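PDB 6QSR: AMP-dependent synthetase and ligase from Xenorhabdus doucetiae, which forms, with a FabA/FabZ-like partner, the hot-dog-fold ApeI:P dehydratase heterocomplex of aryl polyene pigment biosynthesis. Local coordinates for residues 1-13 and 17-29. Residues are numbered along the deposited sequence; the frame is centred on the assembly and turned at random.
Sequences MKPIEIHREQPAQ and MIQLYLDPTLDWF
Bends at chi2 (70°) and chi3 (-141°) fold the Met1 side chain back over the Trp28 indole. The methyl carbon Met1 CE then sits over the six-membered ring of Trp28, 3.5 Å from its centroid and 14° off the normal, which meets the criteria of a CH-pi contact; the sulfur stands farther off, above the five-membered ring. In the indole plane, Trp28 NE1 donates to Met1 O at 2.8 Å, on a carbonyl lone pair, so one residue meets both a face and the edge of the same ring. Asp27 adds a weak salt bridge from its OD1 to Met1 N, 3.3 Å.

Beyond Pro3, whose CG packs on Leu20 CD1 (3.9 Å), the segments pair as an antiparallel hairpin. Tyr21 N to Ile4 O measures 2.9 Å, whereas the return bond from Ile4 N is weak, and a water joins Tyr21 O to Asp23 N at that end. Ile6 and His7 both face Gln19: Ile6 N donates to Gln19 O (2.9 Å) and Gln19 N to His7 O, the signature of a classic beta bulge. Past it, Glu9 and Met17 exchange two backbone bonds. On the face shared with Leu20 and Ile18, Arg8 grips Glu5 side-on, NE to OE1 (2.7 Å) and NH1 to OE2, while Glu5 CG rests on Ile18 CG2.

Helix 41-56, the central helix of the hot-dog fold, borders this face: Tyr51 binds Glu5, Asp46 pairs with Lys2, and Trp47 gives Met1 O a second donor. Phe67 and Phe78 of the partner FabA/FabZ-like chain pack on Met1 and Trp28, respectively. Strand 4-9 is outermost in this chain's sheet, and strand 15-21 links it to strand 79-87.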
ATOM      1  N   MET A   1      -5.509 -10.853  -8.876  1.00 60.30           N
ATOM      2  CA  MET A   1      -4.534  -9.903  -8.257  1.00 55.05           C
ATOM      3  C   MET A   1      -3.365  -9.523  -9.181  1.00 47.34           C
ATOM      4  O   MET A   1      -2.867  -8.402  -9.090  1.00 40.83           O
ATOM      5  CB  MET A   1      -4.039 -10.433  -6.894  1.00 62.79           C
ATOM      6  CG  MET A   1      -4.384  -9.533  -5.706  1.00 66.79           C
ATOM      7  SD  MET A   1      -6.129  -9.450  -5.244  1.00 64.45           S
ATOM      8  CE  MET A   1      -6.309  -7.714  -4.839  1.00 51.26           C
ATOM      9  N   LYS A   2      -2.932 -10.427 -10.063  1.00 46.37           N
ATOM     10  CA  LYS A   2      -1.870 -10.110 -11.034  1.00 48.02           C
ATOM     11  C   LYS A   2      -2.436  -9.391 -12.267  1.00 41.42           C
ATOM     12  O   LYS A   2      -3.530  -9.730 -12.720  1.00 39.72           O
ATOM     13  CB  LYS A   2      -1.122 -11.376 -11.483  1.00 57.95           C
ATOM     14  CG  LYS A   2      -0.465 -12.176 -10.364  1.00 66.32           C
ATOM     15  CD  LYS A   2       0.673 -11.425  -9.671  1.00 69.47           C
ATOM     16  CE  LYS A   2       0.816 -11.833  -8.210  1.00 75.66           C
ATOM     17  NZ  LYS A   2       1.547 -10.812  -7.407  1.00 78.51           N
ATOM     18  N   PRO A   3      -1.693  -8.409 -12.826  1.00 36.69           N
ATOM     19  CA  PRO A   3      -2.173  -7.732 -14.024  1.00 36.18           C
ATOM     20  C   PRO A   3      -1.833  -8.517 -15.294  1.00 35.23           C
ATOM     21  O   PRO A   3      -1.211  -9.572 -15.216  1.00 32.97           O
ATOM     22  CB  PRO A   3      -1.420  -6.407 -13.986  1.00 38.03           C
ATOM     23  CG  PRO A   3      -0.132  -6.732 -13.313  1.00 38.03           C
ATOM     24  CD  PRO A   3      -0.313  -7.998 -12.519  1.00 38.16           C
ATOM     25  N   ILE A   4      -2.244  -7.999 -16.450  1.00 36.01           N
ATOM     26  CA  ILE A   4      -2.008  -8.670 -17.727  1.00 36.06           C
ATOM     27  C   ILE A   4      -0.583  -8.375 -18.190  1.00 32.95           C
ATOM     28  O   ILE A   4      -0.201  -7.215 -18.346  1.00 32.54           O
ATOM     29  CB  ILE A   4      -3.057  -8.251 -18.795  1.00 38.29           C
ATOM     30  CG1 ILE A   4      -4.409  -8.895 -18.461  1.00 40.74           C
ATOM     31  CG2 ILE A   4      -2.629  -8.667 -20.198  1.00 38.60           C
ATOM     32  CD1 ILE A   4      -5.598  -8.152 -19.016  1.00 44.12           C
ATOM     33  N   GLU A   5       0.196  -9.429 -18.409  1.00 32.03           N
ATOM     34  CA  GLU A   5       1.579  -9.276 -18.847  1.00 33.88           C
ATOM     35  C   GLU A   5       1.639  -9.286 -20.372  1.00 34.17           C
ATOM     36  O   GLU A   5       1.314 -10.293 -21.000  1.00 34.41           O
ATOM     37  CB  GLU A   5       2.462 -10.385 -18.277  1.00 34.44           C
ATOM     38  CG  GLU A   5       3.941 -10.104 -18.464  1.00 34.54           C
ATOM     39  CD  GLU A   5       4.823 -11.197 -17.909  1.00 37.85           C
ATOM     40  OE1 GLU A   5       5.749 -11.629 -18.625  1.00 39.87           O
ATOM     41  OE2 GLU A   5       4.599 -11.627 -16.760  1.00 38.63           O
ATOM     42  N   ILE A   6       2.065  -8.167 -20.950  1.00 33.34           N
ATOM     43  CA  ILE A   6       2.185  -8.016 -22.401  1.00 36.22           C
ATOM     44  C   ILE A   6       3.525  -8.566 -22.892  1.00 39.02           C
ATOM     45  O   ILE A   6       3.567  -9.243 -23.918  1.00 40.94           O
ATOM     46  CB  ILE A   6       2.021  -6.532 -22.831  1.00 38.55           C
ATOM     47  CG1 ILE A   6       0.675  -5.962 -22.348  1.00 38.16           C
ATOM     48  CG2 ILE A   6       2.153  -6.371 -24.346  1.00 42.40           C
ATOM     49  CD1 ILE A   6      -0.557  -6.693 -22.848  1.00 40.65           C
ATOM     50  N   HIS A   7       4.605  -8.273 -22.163  1.00 38.11           N
ATOM     51  CA  HIS A   7       5.958  -8.661 -22.562  1.00 38.13           C
ATOM     52  C   HIS A   7       6.904  -8.655 -21.355  1.00 33.67           C
ATOM     53  O   HIS A   7       6.729  -7.861 -20.432  1.00 25.20           O
ATOM     54  CB  HIS A   7       6.471  -7.685 -23.633  1.00 44.39           C
ATOM     55  CG  HIS A   7       7.698  -8.154 -24.357  1.00 53.05           C
ATOM     56  ND1 HIS A   7       8.837  -7.385 -24.463  1.00 56.66           N
ATOM     57  CD2 HIS A   7       7.958  -9.306 -25.020  1.00 57.85           C
ATOM     58  CE1 HIS A   7       9.747  -8.044 -25.159  1.00 61.97           C
ATOM     59  NE2 HIS A   7       9.240  -9.213 -25.508  1.00 60.60           N
ATOM     60  N   ARG A   8       7.886  -9.553 -21.354  1.00 34.16           N
ATOM     61  CA  ARG A   8       8.999  -9.466 -20.405  1.00 38.74           C
ATOM     62  C   ARG A   8      10.344  -9.639 -21.100  1.00 42.41           C
ATOM     63  O   ARG A   8      10.466 -10.385 -22.075  1.00 41.71           O
ATOM     64  CB  ARG A   8       8.854 -10.461 -19.244  1.00 45.66           C
ATOM     65  CG  ARG A   8       8.936 -11.938 -19.613  1.00 53.89           C
ATOM     66  CD  ARG A   8       9.084 -12.837 -18.391  1.00 55.93           C
ATOM     67  NE  ARG A   8       7.871 -12.873 -17.573  1.00 61.59           N
ATOM     68  CZ  ARG A   8       7.560 -13.825 -16.687  1.00 65.94           C
ATOM     69  NH1 ARG A   8       6.414 -13.738 -16.013  1.00 64.16           N
ATOM     70  NH2 ARG A   8       8.368 -14.863 -16.459  1.00 67.57           N
ATOM     71  N   GLU A   9      11.335  -8.915 -20.586  1.00 43.71           N
ATOM     72  CA  GLU A   9      12.721  -9.027 -21.009  1.00 43.44           C
ATOM     73  C   GLU A   9      13.584  -9.122 -19.770  1.00 39.97           C
ATOM     74  O   GLU A   9      13.194  -8.665 -18.691  1.00 36.06           O
ATOM     75  CB  GLU A   9      13.169  -7.795 -21.788  1.00 45.16           C
ATOM     76  CG  GLU A   9      12.583  -7.653 -23.177  1.00 55.66           C
ATOM     77  CD  GLU A   9      13.040  -6.370 -23.850  1.00 66.78           C
ATOM     78  OE1 GLU A   9      14.266  -6.117 -23.893  1.00 72.03           O
ATOM     79  OE2 GLU A   9      12.175  -5.608 -24.335  1.00 73.63           O
ATOM     80  N   GLN A  10      14.772  -9.678 -19.959  1.00 36.31           N
ATOM     81  CA  GLN A  10      15.734  -9.873 -18.894  1.00 37.37           C
ATOM     82  C   GLN A  10      17.113  -9.715 -19.548  1.00 39.26           C
ATOM     83  O   GLN A  10      17.724 -10.705 -19.941  1.00 41.33           O
ATOM     84  CB  GLN A  10      15.499 -11.251 -18.260  1.00 39.22           C
ATOM     85  CG  GLN A  10      16.338 -11.557 -17.029  1.00 46.35           C
ATOM     86  CD  GLN A  10      15.682 -12.524 -16.046  1.00 49.89           C
ATOM     87  OE1 GLN A  10      14.697 -13.195 -16.359  1.00 47.18           O
ATOM     88  NE2 GLN A  10      16.239 -12.596 -14.841  1.00 51.56           N
ATOM     89  N   PRO A  11      17.579  -8.456 -19.724  1.00 45.45           N
ATOM     90  CA  PRO A  11      18.867  -8.203 -20.395  1.00 51.90           C
ATOM     91  C   PRO A  11      20.108  -8.634 -19.597  1.00 52.10           C
ATOM     92  O   PRO A  11      21.180  -8.802 -20.184  1.00 51.74           O
ATOM     93  CB  PRO A  11      18.864  -6.682 -20.601  1.00 56.45           C
ATOM     94  CG  PRO A  11      17.993  -6.160 -19.515  1.00 52.05           C
ATOM     95  CD  PRO A  11      16.914  -7.190 -19.349  1.00 47.52           C
ATOM     96  N   ALA A  12      19.960  -8.772 -18.281  1.00 49.10           N
ATOM     97  CA  ALA A  12      20.976  -9.372 -17.415  1.00 47.08           C
ATOM     98  C   ALA A  12      20.253 -10.296 -16.441  1.00 44.21           C
ATOM     99  O   ALA A  12      19.044 -10.158 -16.251  1.00 41.50           O
ATOM    100  CB  ALA A  12      21.731  -8.285 -16.666  1.00 47.30           C
ATOM    101  N   GLN A  13      20.967 -11.221 -15.801  1.00 41.94           N
ATOM    102  CA  GLN A  13      20.309 -12.147 -14.857  1.00 44.85           C
ATOM    103  C   GLN A  13      19.744 -11.433 -13.609  1.00 38.90           C
ATOM    104  O   GLN A  13      18.880 -11.985 -12.920  1.00 36.74           O
ATOM    105  CB  GLN A  13      21.241 -13.297 -14.451  1.00 55.57           C
ATOM    106  CG  GLN A  13      21.695 -14.190 -15.608  1.00 68.45           C
ATOM    107  CD  GLN A  13      20.570 -15.004 -16.234  1.00 69.87           C
ATOM    108  OE1 GLN A  13      20.191 -16.059 -15.723  1.00 68.77           O
ATOM    109  NE2 GLN A  13      20.047 -14.527 -17.358  1.00 67.76           N
ATOM    110  N   MET A  17      12.575  -6.166 -17.190  1.00 26.55           N
ATOM    111  CA  MET A  17      11.709  -5.143 -17.735  1.00 30.06           C
ATOM    112  C   MET A  17      10.418  -5.862 -18.084  1.00 27.59           C
ATOM    113  O   MET A  17      10.450  -6.862 -18.802  1.00 26.80           O
ATOM    114  CB  MET A  17      12.325  -4.529 -18.986  1.00 38.03           C
ATOM    115  CG  MET A  17      13.121  -3.262 -18.726  1.00 50.02           C
ATOM    116  SD  MET A  17      13.858  -2.577 -20.225  1.00 65.22           S
ATOM    117  CE  MET A  17      12.403  -2.265 -21.231  1.00 70.64           C
ATOM    118  N   ILE A  18       9.298  -5.378 -17.555  1.00 26.29           N
ATOM    119  CA  ILE A  18       7.999  -6.022 -17.762  1.00 26.83           C
ATOM    120  C   ILE A  18       7.004  -4.965 -18.222  1.00 27.16           C
ATOM    121  O   ILE A  18       6.910  -3.895 -17.616  1.00 23.98           O
ATOM    122  CB  ILE A  18       7.475  -6.705 -16.472  1.00 27.67           C
ATOM    123  CG1 ILE A  18       8.526  -7.644 -15.852  1.00 30.00           C
ATOM    124  CG2 ILE A  18       6.227  -7.522 -16.756  1.00 26.77           C
ATOM    125  CD1 ILE A  18       9.232  -7.069 -14.647  1.00 29.67           C
ATOM    126  N   GLN A  19       6.278  -5.262 -19.300  1.00 27.76           N
ATOM    127  CA  GLN A  19       5.220  -4.392 -19.774  1.00 28.67           C
ATOM    128  C   GLN A  19       3.894  -4.970 -19.289  1.00 27.69           C
ATOM    129  O   GLN A  19       3.576  -6.126 -19.594  1.00 25.36           O
ATOM    130  CB  GLN A  19       5.248  -4.280 -21.293  1.00 30.28           C
ATOM    131  CG  GLN A  19       4.235  -3.296 -21.861  1.00 34.79           C
ATOM    132  CD  GLN A  19       4.464  -3.007 -23.331  1.00 40.27           C
ATOM    133  OE1 GLN A  19       5.056  -3.812 -24.051  1.00 43.38           O
ATOM    134  NE2 GLN A  19       3.998  -1.852 -23.783  1.00 43.75           N
ATOM    135  N   LEU A  20       3.145  -4.158 -18.535  1.00 26.72           N
ATOM    136  CA  LEU A  20       1.909  -4.573 -17.874  1.00 26.75           C
ATOM    137  C   LEU A  20       0.743  -3.703 -18.281  1.00 25.51           C
ATOM    138  O   LEU A  20       0.892  -2.495 -18.454  1.00 25.97           O
ATOM    139  CB  LEU A  20       2.051  -4.459 -16.358  1.00 27.84           C
ATOM    140  CG  LEU A  20       3.175  -5.260 -15.719  1.00 25.02           C
ATOM    141  CD1 LEU A  20       3.219  -4.943 -14.235  1.00 27.17           C
ATOM    142  CD2 LEU A  20       2.974  -6.746 -15.957  1.00 24.00           C
ATOM    143  N   TYR A  21      -0.425  -4.320 -18.376  1.00 26.50           N
ATOM    144  CA  TYR A  21      -1.653  -3.616 -18.729  1.00 28.11           C
ATOM    145  C   TYR A  21      -2.651  -3.726 -17.572  1.00 25.58           C
ATOM    146  O   TYR A  21      -2.872  -4.810 -17.037  1.00 24.90           O
ATOM    147  CB  TYR A  21      -2.234  -4.194 -20.014  1.00 30.33           C
ATOM    148  CG  TYR A  21      -3.604  -3.650 -20.330  1.00 29.97           C
ATOM    149  CD1 TYR A  21      -3.755  -2.386 -20.892  1.00 28.56           C
ATOM    150  CD2 TYR A  21      -4.752  -4.387 -20.037  1.00 30.71           C
ATOM    151  CE1 TYR A  21      -5.018  -1.876 -21.167  1.00 28.16           C
ATOM    152  CE2 TYR A  21      -6.015  -3.887 -20.314  1.00 29.99           C
ATOM    153  CZ  TYR A  21      -6.143  -2.630 -20.874  1.00 28.74           C
ATOM    154  OH  TYR A  21      -7.403  -2.129 -21.144  1.00 29.67           O
ATOM    155  N   LEU A  22      -3.249  -2.593 -17.209  1.00 24.68           N
ATOM    156  CA  LEU A  22      -4.234  -2.523 -16.137  1.00 24.27           C
ATOM    157  C   LEU A  22      -5.643  -2.639 -16.717  1.00 27.25           C
ATOM    158  O   LEU A  22      -6.129  -1.715 -17.367  1.00 29.27           O
ATOM    159  CB  LEU A  22      -4.083  -1.206 -15.370  1.00 20.90           C
ATOM    160  CG  LEU A  22      -2.679  -0.882 -14.845  1.00 20.56           C
ATOM    161  CD1 LEU A  22      -2.726   0.365 -13.978  1.00 18.70           C
ATOM    162  CD2 LEU A  22      -2.113  -2.067 -14.086  1.00 22.19           C
ATOM    163  N   ASP A  23      -6.280  -3.786 -16.489  1.00 27.67           N
ATOM    164  CA  ASP A  23      -7.653  -4.017 -16.919  1.00 27.84           C
ATOM    165  C   ASP A  23      -8.647  -3.445 -15.907  1.00 27.02           C
ATOM    166  O   ASP A  23      -8.422  -3.554 -14.699  1.00 26.57           O
ATOM    167  CB  ASP A  23      -7.913  -5.516 -17.082  1.00 29.67           C
ATOM    168  CG  ASP A  23      -9.145  -5.801 -17.921  1.00 31.82           C
ATOM    169  OD1 ASP A  23     -10.222  -6.042 -17.343  1.00 32.66           O
ATOM    170  OD2 ASP A  23      -9.043  -5.753 -19.161  1.00 36.06           O
ATOM    171  N   PRO A  24      -9.771  -2.865 -16.382  1.00 27.50           N
ATOM    172  CA  PRO A  24     -10.838  -2.410 -15.464  1.00 28.37           C
ATOM    173  C   PRO A  24     -11.354  -3.428 -14.444  1.00 27.13           C
ATOM    174  O   PRO A  24     -11.839  -3.019 -13.384  1.00 26.17           O
ATOM    175  CB  PRO A  24     -11.977  -2.040 -16.418  1.00 30.34           C
ATOM    176  CG  PRO A  24     -11.290  -1.616 -17.664  1.00 30.79           C
ATOM    177  CD  PRO A  24     -10.021  -2.417 -17.766  1.00 27.33           C
ATOM    178  N   THR A  25     -11.277  -4.724 -14.764  1.00 26.78           N
ATOM    179  CA  THR A  25     -11.801  -5.777 -13.889  1.00 28.92           C
ATOM    180  C   THR A  25     -10.780  -6.309 -12.880  1.00 29.23           C
ATOM    181  O   THR A  25     -11.111  -7.174 -12.071  1.00 29.36           O
ATOM    182  CB  THR A  25     -12.358  -6.954 -14.708  1.00 31.87           C
ATOM    183  OG1 THR A  25     -11.307  -7.555 -15.475  1.00 32.89           O
ATOM    184  CG2 THR A  25     -13.461  -6.470 -15.631  1.00 33.01           C
ATOM    185  N   LEU A  26      -9.551  -5.799 -12.934  1.00 30.14           N
ATOM    186  CA  LEU A  26      -8.524  -6.104 -11.932  1.00 30.25           C
ATOM    187  C   LEU A  26      -9.058  -5.794 -10.527  1.00 30.69           C
ATOM    188  O   LEU A  26      -9.529  -4.681 -10.264  1.00 28.09           O
ATOM    189  CB  LEU A  26      -7.265  -5.288 -12.230  1.00 29.36           C
ATOM    190  CG  LEU A  26      -6.016  -5.507 -11.377  1.00 28.75           C
ATOM    191  CD1 LEU A  26      -5.453  -6.899 -11.629  1.00 28.66           C
ATOM    192  CD2 LEU A  26      -4.981  -4.438 -11.702  1.00 28.73           C
ATOM    193  N   ASP A  27      -8.995  -6.785  -9.638  1.00 33.59           N
ATOM    194  CA  ASP A  27      -9.710  -6.708  -8.351  1.00 36.64           C
ATOM    195  C   ASP A  27      -9.204  -5.632  -7.371  1.00 32.56           C
ATOM    196  O   ASP A  27      -9.968  -5.177  -6.521  1.00 32.43           O
ATOM    197  CB  ASP A  27      -9.844  -8.087  -7.664  1.00 46.04           C
ATOM    198  CG  ASP A  27      -8.572  -8.914  -7.710  1.00 54.58           C
ATOM    199  OD1 ASP A  27      -7.508  -8.377  -8.089  1.00 56.20           O
ATOM    200  OD2 ASP A  27      -8.644 -10.116  -7.376  1.00 58.81           O
ATOM    201  N   TRP A  28      -7.946  -5.207  -7.519  1.00 28.56           N
ATOM    202  CA  TRP A  28      -7.397  -4.041  -6.803  1.00 25.63           C
ATOM    203  C   TRP A  28      -8.234  -2.763  -6.921  1.00 26.26           C
ATOM    204  O   TRP A  28      -8.257  -1.952  -5.998  1.00 27.51           O
ATOM    205  CB  TRP A  28      -5.993  -3.704  -7.321  1.00 24.66           C
ATOM    206  CG  TRP A  28      -4.950  -4.728  -7.042  1.00 25.35           C
ATOM    207  CD1 TRP A  28      -4.380  -5.587  -7.934  1.00 26.19           C
ATOM    208  CD2 TRP A  28      -4.336  -4.994  -5.778  1.00 25.40           C
ATOM    209  NE1 TRP A  28      -3.442  -6.372  -7.304  1.00 26.60           N
ATOM    210  CE2 TRP A  28      -3.393  -6.025  -5.980  1.00 25.95           C
ATOM    211  CE3 TRP A  28      -4.486  -4.453  -4.496  1.00 26.60           C
ATOM    212  CZ2 TRP A  28      -2.607  -6.538  -4.938  1.00 26.48           C
ATOM    213  CZ3 TRP A  28      -3.701  -4.960  -3.458  1.00 27.19           C
ATOM    214  CH2 TRP A  28      -2.776  -5.991  -3.690  1.00 27.14           C
ATOM    215  N   PHE A  29      -8.875  -2.567  -8.074  1.00 27.46           N
ATOM    216  CA  PHE A  29      -9.719  -1.391  -8.306  1.00 27.61           C
ATOM    217  C   PHE A  29     -11.085  -1.466  -7.626  1.00 28.85           C
ATOM    218  O   PHE A  29     -11.724  -0.434  -7.454  1.00 27.12           O
ATOM    219  CB  PHE A  29      -9.935  -1.165  -9.809  1.00 26.26           C
ATOM    220  CG  PHE A  29      -8.678  -0.870 -10.573  1.00 25.64           C
ATOM    221  CD1 PHE A  29      -7.909   0.255 -10.278  1.00 26.82           C
ATOM    222  CD2 PHE A  29      -8.279  -1.692 -11.616  1.00 24.77           C
ATOM    223  CE1 PHE A  29      -6.758   0.537 -10.998  1.00 25.79           C
ATOM    224  CE2 PHE A  29      -7.122  -1.421 -12.329  1.00 24.02           C
ATOM    225  CZ  PHE A  29      -6.364  -0.305 -12.023  1.00 23.91           C
TER
HETATM  226  O   HOH W   1      -4.618  -5.922 -15.336  1.00 29.43           O